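Local coordinates for protein gamma-glutamyltranspeptidase (Streptomyces lincolnensis, PDB 6J3A) that probably cleaves or transfers gamma-glutamyl groups, as an LmbA-like homologue of gamma-glutamyltranspeptidases of the N-terminal nucleophile hydrolase clan, at residues Val150-Val155 against Gly174-Pro179; Glu157-Glu162 against Val169-Gly174. All blocks are in the same frame, centred on the assembly; numbering follows the deposited sequence.

Contact 1: Val150-Val155 against Gly174-Pro179; sequences VTVETV and GKAPRP
Ala-176 and Pro-177 are the residues of the loop 174-179 that touch the last turns of helix 146-154, where Val-152 and Glu-153 receive them. At the start of the loop the carbonyl oxygen of Gly-174 accepts a hydrogen bond from NH2 of Arg-156, whose guanidinium group also forms a salt bridge with OE1 of Glu-153. Arg-156 thus links the loop to the helix end by polar bonds, although no hydrogen bond runs directly between 150-155 and 174-179.

Further along, Ala-176 directs its methyl group at the helix, and its CA comes to 6.6 Å from the CA of Val-152. Two side chains meet that methyl. CG1 of Val-152 lies 4.3 Å from Ala-176 CB in ordinary apolar contact, while OE2 of Glu-153 comes much closer, 3.2 Å from the same CB. The glutamate reaches it because its chain folds at the CB-CG bond (chi2 -67°), which brings the carboxylate round to the loop; the salt bridge from NE of Arg-156 to OE1 probably helps to hold it there.

This is a helix end covered by an irregular segment running on toward helix 186-200; the centre of the contact lies about 24 Å from the centre of the chain, and the two segments bury 149 Å² together.

Next comes Pro-177, whose CD meets the other branch of Val-152: CG2 stands 4.1 Å from Pro-177 CD, and the two side chains cross at about a right angle. With CG1 opposite the backbone nitrogen (chi1 170°), one valine can put a methyl on each of two consecutive loop residues. Beyond it the loop leaves the helix, and Pro-179 packs on Arg-524 of the second subunit.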
ATOM      1  N   VAL A 150      19.663  -1.147 -13.870  1.00 29.98           N
ATOM      2  CA  VAL A 150      20.943  -1.360 -13.197  1.00 30.14           C
ATOM      3  C   VAL A 150      21.431  -2.786 -13.447  1.00 30.14           C
ATOM      4  O   VAL A 150      22.632  -2.991 -13.609  1.00 30.37           O
ATOM      5  CB  VAL A 150      20.875  -1.045 -11.682  1.00 30.15           C
ATOM      6  CG1 VAL A 150      22.132  -1.514 -10.943  1.00 29.87           C
ATOM      7  CG2 VAL A 150      20.702   0.452 -11.465  1.00 29.52           C
ATOM      8  N   THR A 151      20.498  -3.744 -13.497  1.00 29.35           N
ATOM      9  CA  THR A 151      20.819  -5.147 -13.804  1.00 29.47           C
ATOM     10  C   THR A 151      21.315  -5.292 -15.233  1.00 29.64           C
ATOM     11  O   THR A 151      22.365  -5.869 -15.469  1.00 29.44           O
ATOM     12  CB  THR A 151      19.616  -6.109 -13.617  1.00 29.37           C
ATOM     13  OG1 THR A 151      19.190  -6.115 -12.253  1.00 28.77           O
ATOM     14  CG2 THR A 151      19.992  -7.541 -13.982  1.00 29.63           C
ATOM     15  N   VAL A 152      20.542  -4.783 -16.182  1.00 30.16           N
ATOM     16  CA  VAL A 152      20.957  -4.760 -17.585  1.00 29.70           C
ATOM     17  C   VAL A 152      22.362  -4.156 -17.728  1.00 31.10           C
ATOM     18  O   VAL A 152      23.222  -4.760 -18.366  1.00 32.21           O
ATOM     19  CB  VAL A 152      19.938  -4.009 -18.468  1.00 28.40           C
ATOM     20  CG1 VAL A 152      20.483  -3.778 -19.871  1.00 27.98           C
ATOM     21  CG2 VAL A 152      18.633  -4.790 -18.560  1.00 27.81           C
ATOM     22  N   GLU A 153      22.606  -2.997 -17.115  1.00 32.81           N
ATOM     23  CA  GLU A 153      23.936  -2.354 -17.186  1.00 34.54           C
ATOM     24  C   GLU A 153      25.087  -3.261 -16.702  1.00 34.06           C
ATOM     25  O   GLU A 153      26.198  -3.151 -17.204  1.00 34.37           O
ATOM     26  CB  GLU A 153      23.977  -1.014 -16.424  1.00 36.57           C
ATOM     27  CG  GLU A 153      23.188   0.147 -17.049  1.00 38.12           C
ATOM     28  CD  GLU A 153      23.735   0.651 -18.375  1.00 38.92           C
ATOM     29  OE1 GLU A 153      24.831   0.225 -18.792  1.00 40.26           O
ATOM     30  OE2 GLU A 153      23.053   1.487 -19.009  1.00 40.55           O
ATOM     31  N   THR A 154      24.811  -4.159 -15.756  1.00 33.06           N
ATOM     32  CA  THR A 154      25.812  -5.128 -15.262  1.00 33.53           C
ATOM     33  C   THR A 154      26.317  -6.126 -16.320  1.00 33.10           C
ATOM     34  O   THR A 154      27.442  -6.630 -16.226  1.00 30.54           O
ATOM     35  CB  THR A 154      25.289  -6.003 -14.090  1.00 34.53           C
ATOM     36  OG1 THR A 154      24.202  -6.835 -14.525  1.00 35.25           O
ATOM     37  CG2 THR A 154      24.851  -5.166 -12.919  1.00 34.94           C
ATOM     38  N   VAL A 155      25.450  -6.434 -17.282  1.00 32.57           N
ATOM     39  CA  VAL A 155      25.726  -7.395 -18.350  1.00 32.01           C
ATOM     40  C   VAL A 155      25.660  -6.694 -19.697  1.00 32.65           C
ATOM     41  O   VAL A 155      25.209  -7.277 -20.685  1.00 31.44           O
ATOM     42  CB  VAL A 155      24.733  -8.596 -18.334  1.00 30.92           C
ATOM     43  CG1 VAL A 155      25.007  -9.491 -17.131  1.00 30.44           C
ATOM     44  CG2 VAL A 155      23.268  -8.149 -18.369  1.00 30.10           C
ATOM     45  N   GLY A 174      21.194   0.626 -27.931  1.00 36.86           N
ATOM     46  CA  GLY A 174      22.120   0.757 -26.800  1.00 37.55           C
ATOM     47  C   GLY A 174      21.557   1.406 -25.539  1.00 37.72           C
ATOM     48  O   GLY A 174      22.298   1.637 -24.580  1.00 37.43           O
ATOM     49  N   LYS A 175      20.250   1.676 -25.525  1.00 37.66           N
ATOM     50  CA  LYS A 175      19.587   2.366 -24.419  1.00 37.94           C
ATOM     51  C   LYS A 175      19.028   1.340 -23.434  1.00 37.17           C
ATOM     52  O   LYS A 175      18.101   0.584 -23.757  1.00 36.53           O
ATOM     53  CB  LYS A 175      18.460   3.276 -24.934  1.00 37.06           C
ATOM     54  N   ALA A 176      19.611   1.322 -22.237  1.00 36.30           N
ATOM     55  CA  ALA A 176      19.109   0.521 -21.124  1.00 37.08           C
ATOM     56  C   ALA A 176      17.770   1.075 -20.600  1.00 37.49           C
ATOM     57  O   ALA A 176      17.464   2.256 -20.818  1.00 36.75           O
ATOM     58  CB  ALA A 176      20.135   0.486 -19.998  1.00 36.55           C
ATOM     59  N   PRO A 177      16.962   0.226 -19.913  1.00 37.74           N
ATOM     60  CA  PRO A 177      15.729   0.694 -19.273  1.00 36.62           C
ATOM     61  C   PRO A 177      15.987   1.775 -18.230  1.00 35.32           C
ATOM     62  O   PRO A 177      16.929   1.665 -17.443  1.00 31.83           O
ATOM     63  CB  PRO A 177      15.175  -0.565 -18.601  1.00 37.48           C
ATOM     64  CG  PRO A 177      15.698  -1.682 -19.419  1.00 38.27           C
ATOM     65  CD  PRO A 177      17.076  -1.243 -19.821  1.00 38.31           C
ATOM     66  N   ARG A 178      15.164   2.818 -18.259  1.00 36.20           N
ATOM     67  CA  ARG A 178      15.266   3.927 -17.305  1.00 37.14           C
ATOM     68  C   ARG A 178      13.960   4.023 -16.499  1.00 34.79           C
ATOM     69  O   ARG A 178      12.866   3.873 -17.063  1.00 32.53           O
ATOM     70  CB  ARG A 178      15.552   5.283 -17.991  1.00 38.91           C
ATOM     71  CG  ARG A 178      16.002   5.241 -19.447  1.00 40.27           C
ATOM     72  CD  ARG A 178      16.464   6.620 -19.915  1.00 40.86           C
ATOM     73  N   PRO A 179      14.069   4.282 -15.184  1.00 33.55           N
ATOM     74  CA  PRO A 179      12.857   4.542 -14.431  1.00 33.81           C
ATOM     75  C   PRO A 179      12.192   5.843 -14.891  1.00 34.89           C
ATOM     76  O   PRO A 179      12.845   6.724 -15.463  1.00 33.63           O
ATOM     77  CB  PRO A 179      13.343   4.629 -12.983  1.00 33.52           C
ATOM     78  CG  PRO A 179      14.785   4.954 -13.062  1.00 33.84           C
ATOM     79  CD  PRO A 179      15.273   4.336 -14.331  1.00 33.95           C
TER

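Contact 2: Glu157-Glu162 against Val169-Gly174; sequences ELFETE and VYLPGG
Phe-159 and Leu-171 give up the most surface here, 56 and 55 Å², with Glu-160 following at 32 Å². CD1 of Leu-171 is the atom both helix residues share. It sits 4.0 Å from Phe-159 CB and 3.9 Å from Glu-160 CG, wedged against the base of one side chain and the stem of the next. The leucine reaches that far because CD1 continues the line of the chain, lying opposite CA (chi2 178°).

The Phe-159 ring receives its neighbours at the rim, close to its own plane: Leu-171 CD1 is one, and CB of Tyr-170 is the other, 4.0 Å from Phe-159 CE2. The two aromatic side chains slant past each other, so the phenylalanine meets the root of the tyrosine and no ring stack forms. Tyr-170 itself has CG1 of Val-169 over one face, and also touches Pro-52, Leu-443 and Val-448.

Glu-160 adds an apolar stem with a charged end. The Glu-160 and Leu-171 side chains cross at about a right angle, with CG of the glutamate doing the touching, and its chain then runs out extended (chi2 175°) to a carboxylate whose OE2 forms a salt bridge with NH1 of Arg-156. The methylene part therefore covers the leucine while the charge stays at the exposed edge.

After Leu-171 the chain reverses: its carbonyl oxygen accepts from Gly-174 N at 2.7 Å, with Pro-172 and Gly-173 at the corner. Those two residues have the backbone angles of a type II beta turn, glycine taking the positive-phi place. Helix 156-161 thus packs on the C-terminal end of the next helix, 164-170, and on the first residue beyond it, from which the Pro-Gly turn leads on.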
ATOM      1  N   GLU A 157      28.239  -5.437 -21.594  1.00 39.07           N
ATOM      2  CA  GLU A 157      29.279  -5.989 -22.457  1.00 40.72           C
ATOM      3  C   GLU A 157      28.893  -7.367 -22.977  1.00 38.72           C
ATOM      4  O   GLU A 157      28.954  -7.614 -24.179  1.00 39.14           O
ATOM      5  CB  GLU A 157      30.607  -6.065 -21.707  1.00 44.16           C
ATOM      6  CG  GLU A 157      31.693  -6.807 -22.483  1.00 48.02           C
ATOM      7  CD  GLU A 157      33.098  -6.391 -22.106  1.00 51.62           C
ATOM      8  OE1 GLU A 157      33.283  -5.816 -21.011  1.00 54.92           O
ATOM      9  OE2 GLU A 157      34.022  -6.651 -22.910  1.00 54.89           O
ATOM     10  N   LEU A 158      28.508  -8.254 -22.062  1.00 37.00           N
ATOM     11  CA  LEU A 158      28.030  -9.590 -22.419  1.00 36.52           C
ATOM     12  C   LEU A 158      26.918  -9.568 -23.476  1.00 35.16           C
ATOM     13  O   LEU A 158      26.908 -10.385 -24.389  1.00 32.97           O
ATOM     14  CB  LEU A 158      27.540 -10.315 -21.164  1.00 37.36           C
ATOM     15  CG  LEU A 158      27.168 -11.803 -21.271  1.00 39.49           C
ATOM     16  CD1 LEU A 158      28.348 -12.652 -21.728  1.00 40.86           C
ATOM     17  CD2 LEU A 158      26.666 -12.329 -19.933  1.00 39.34           C
ATOM     18  N   PHE A 159      25.993  -8.621 -23.348  1.00 34.92           N
ATOM     19  CA  PHE A 159      24.845  -8.496 -24.259  1.00 34.89           C
ATOM     20  C   PHE A 159      25.260  -8.011 -25.642  1.00 35.78           C
ATOM     21  O   PHE A 159      24.851  -8.576 -26.666  1.00 36.21           O
ATOM     22  CB  PHE A 159      23.820  -7.504 -23.681  1.00 34.30           C
ATOM     23  CG  PHE A 159      22.822  -8.107 -22.721  1.00 33.48           C
ATOM     24  CD1 PHE A 159      23.058  -9.309 -22.050  1.00 33.23           C
ATOM     25  CD2 PHE A 159      21.638  -7.436 -22.467  1.00 33.62           C
ATOM     26  CE1 PHE A 159      22.121  -9.834 -21.175  1.00 32.99           C
ATOM     27  CE2 PHE A 159      20.701  -7.955 -21.584  1.00 34.27           C
ATOM     28  CZ  PHE A 159      20.944  -9.158 -20.939  1.00 33.27           C
ATOM     29  N   GLU A 160      26.052  -6.943 -25.656  1.00 35.23           N
ATOM     30  CA  GLU A 160      26.488  -6.308 -26.903  1.00 36.24           C
ATOM     31  C   GLU A 160      27.375  -7.217 -27.748  1.00 35.69           C
ATOM     32  O   GLU A 160      27.136  -7.385 -28.944  1.00 35.67           O
ATOM     33  CB  GLU A 160      27.212  -4.989 -26.604  1.00 35.78           C
ATOM     34  CG  GLU A 160      26.249  -3.905 -26.158  1.00 35.29           C
ATOM     35  CD  GLU A 160      26.913  -2.612 -25.737  1.00 34.93           C
ATOM     36  OE1 GLU A 160      28.096  -2.614 -25.321  1.00 35.39           O
ATOM     37  OE2 GLU A 160      26.215  -1.585 -25.805  1.00 33.10           O
ATOM     38  N   THR A 161      28.372  -7.812 -27.099  1.00 34.70           N
ATOM     39  CA  THR A 161      29.419  -8.582 -27.769  1.00 33.80           C
ATOM     40  C   THR A 161      29.067 -10.049 -27.967  1.00 32.47           C
ATOM     41  O   THR A 161      29.619 -10.694 -28.847  1.00 31.34           O
ATOM     42  CB  THR A 161      30.747  -8.545 -26.980  1.00 33.54           C
ATOM     43  OG1 THR A 161      30.631  -9.326 -25.782  1.00 33.03           O
ATOM     44  CG2 THR A 161      31.163  -7.099 -26.642  1.00 33.50           C
ATOM     45  N   GLU A 162      28.156 -10.570 -27.154  1.00 33.20           N
ATOM     46  CA  GLU A 162      27.975 -12.017 -27.035  1.00 32.82           C
ATOM     47  C   GLU A 162      26.499 -12.431 -27.144  1.00 32.77           C
ATOM     48  O   GLU A 162      26.146 -13.126 -28.097  1.00 30.24           O
ATOM     49  CB  GLU A 162      28.637 -12.486 -25.733  1.00 33.54           C
ATOM     50  CG  GLU A 162      29.341 -13.829 -25.769  1.00 34.08           C
ATOM     51  CD  GLU A 162      30.411 -13.993 -26.836  1.00 32.92           C
ATOM     52  OE1 GLU A 162      31.565 -13.557 -26.635  1.00 32.78           O
ATOM     53  OE2 GLU A 162      30.096 -14.623 -27.858  1.00 31.74           O
ATOM     54  N   VAL A 169      16.434  -6.715 -27.147  1.00 36.40           N
ATOM     55  CA  VAL A 169      15.266  -6.525 -26.292  1.00 36.09           C
ATOM     56  C   VAL A 169      15.528  -5.488 -25.195  1.00 35.50           C
ATOM     57  O   VAL A 169      14.679  -4.624 -24.952  1.00 34.84           O
ATOM     58  CB  VAL A 169      14.825  -7.872 -25.687  1.00 36.92           C
ATOM     59  CG1 VAL A 169      13.684  -7.685 -24.693  1.00 37.07           C
ATOM     60  CG2 VAL A 169      14.408  -8.829 -26.799  1.00 37.10           C
ATOM     61  N   TYR A 170      16.696  -5.565 -24.556  1.00 33.87           N
ATOM     62  CA  TYR A 170      16.992  -4.749 -23.370  1.00 35.00           C
ATOM     63  C   TYR A 170      17.903  -3.539 -23.593  1.00 35.87           C
ATOM     64  O   TYR A 170      17.989  -2.667 -22.729  1.00 36.67           O
ATOM     65  CB  TYR A 170      17.546  -5.639 -22.249  1.00 35.43           C
ATOM     66  CG  TYR A 170      16.484  -6.560 -21.672  1.00 35.85           C
ATOM     67  CD1 TYR A 170      15.481  -6.065 -20.827  1.00 36.03           C
ATOM     68  CD2 TYR A 170      16.453  -7.919 -21.991  1.00 36.03           C
ATOM     69  CE1 TYR A 170      14.493  -6.903 -20.305  1.00 35.01           C
ATOM     70  CE2 TYR A 170      15.466  -8.760 -21.473  1.00 35.82           C
ATOM     71  CZ  TYR A 170      14.492  -8.251 -20.632  1.00 35.48           C
ATOM     72  OH  TYR A 170      13.523  -9.089 -20.122  1.00 36.02           O
ATOM     73  N   LEU A 171      18.565  -3.482 -24.747  1.00 35.81           N
ATOM     74  CA  LEU A 171      19.410  -2.356 -25.118  1.00 34.86           C
ATOM     75  C   LEU A 171      19.038  -1.857 -26.518  1.00 36.36           C
ATOM     76  O   LEU A 171      19.919  -1.666 -27.358  1.00 36.30           O
ATOM     77  CB  LEU A 171      20.884  -2.772 -25.085  1.00 34.06           C
ATOM     78  CG  LEU A 171      21.528  -3.201 -23.770  1.00 33.53           C
ATOM     79  CD1 LEU A 171      22.974  -3.605 -24.028  1.00 33.42           C
ATOM     80  CD2 LEU A 171      21.491  -2.098 -22.729  1.00 33.30           C
ATOM     81  N   PRO A 172      17.733  -1.647 -26.786  1.00 38.25           N
ATOM     82  CA  PRO A 172      17.379  -1.092 -28.102  1.00 38.77           C
ATOM     83  C   PRO A 172      18.090   0.240 -28.323  1.00 38.51           C
ATOM     84  O   PRO A 172      17.976   1.142 -27.482  1.00 37.06           O
ATOM     85  CB  PRO A 172      15.866  -0.876 -28.009  1.00 39.33           C
ATOM     86  CG  PRO A 172      15.591  -0.764 -26.545  1.00 40.17           C
ATOM     87  CD  PRO A 172      16.572  -1.682 -25.879  1.00 39.06           C
ATOM     88  N   GLY A 173      18.851   0.327 -29.417  1.00 37.81           N
ATOM     89  CA  GLY A 173      19.731   1.468 -29.689  1.00 37.07           C
ATOM     90  C   GLY A 173      20.827   1.677 -28.652  1.00 37.27           C
ATOM     91  O   GLY A 173      21.338   2.779 -28.496  1.00 38.21           O
ATOM     92  N   GLY A 174      21.194   0.626 -27.931  1.00 36.86           N
ATOM     93  CA  GLY A 174      22.120   0.757 -26.800  1.00 37.55           C
ATOM     94  C   GLY A 174      21.557   1.406 -25.539  1.00 37.72           C
ATOM     95  O   GLY A 174      22.298   1.637 -24.580  1.00 37.43           O
TER

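How the contacts relate
Contact 2 is nested inside the chain loop closed by contact 1; their centres lie 9 Å apart and both include Gly-174. Contact 2 is the more buried: three of its four touching residues are buried, and they are aromatic or aliphatic. Contact 1 is only partly buried, and there a carboxylate oxygen itself touches the loop, whereas in contact 2 only the stem of Glu-160 does. They meet directly: Val-152 CG1 is 3.5 Å from Leu-171 CD2, and Val-152 CG2 is 3.9 Å from Tyr-170 CB. Arg-156, the first residue of helix 156-161, forms salt bridges with Glu-153 of contact 1 and Glu-160 of contact 2. Contact 1 alone comes within reach of the second subunit.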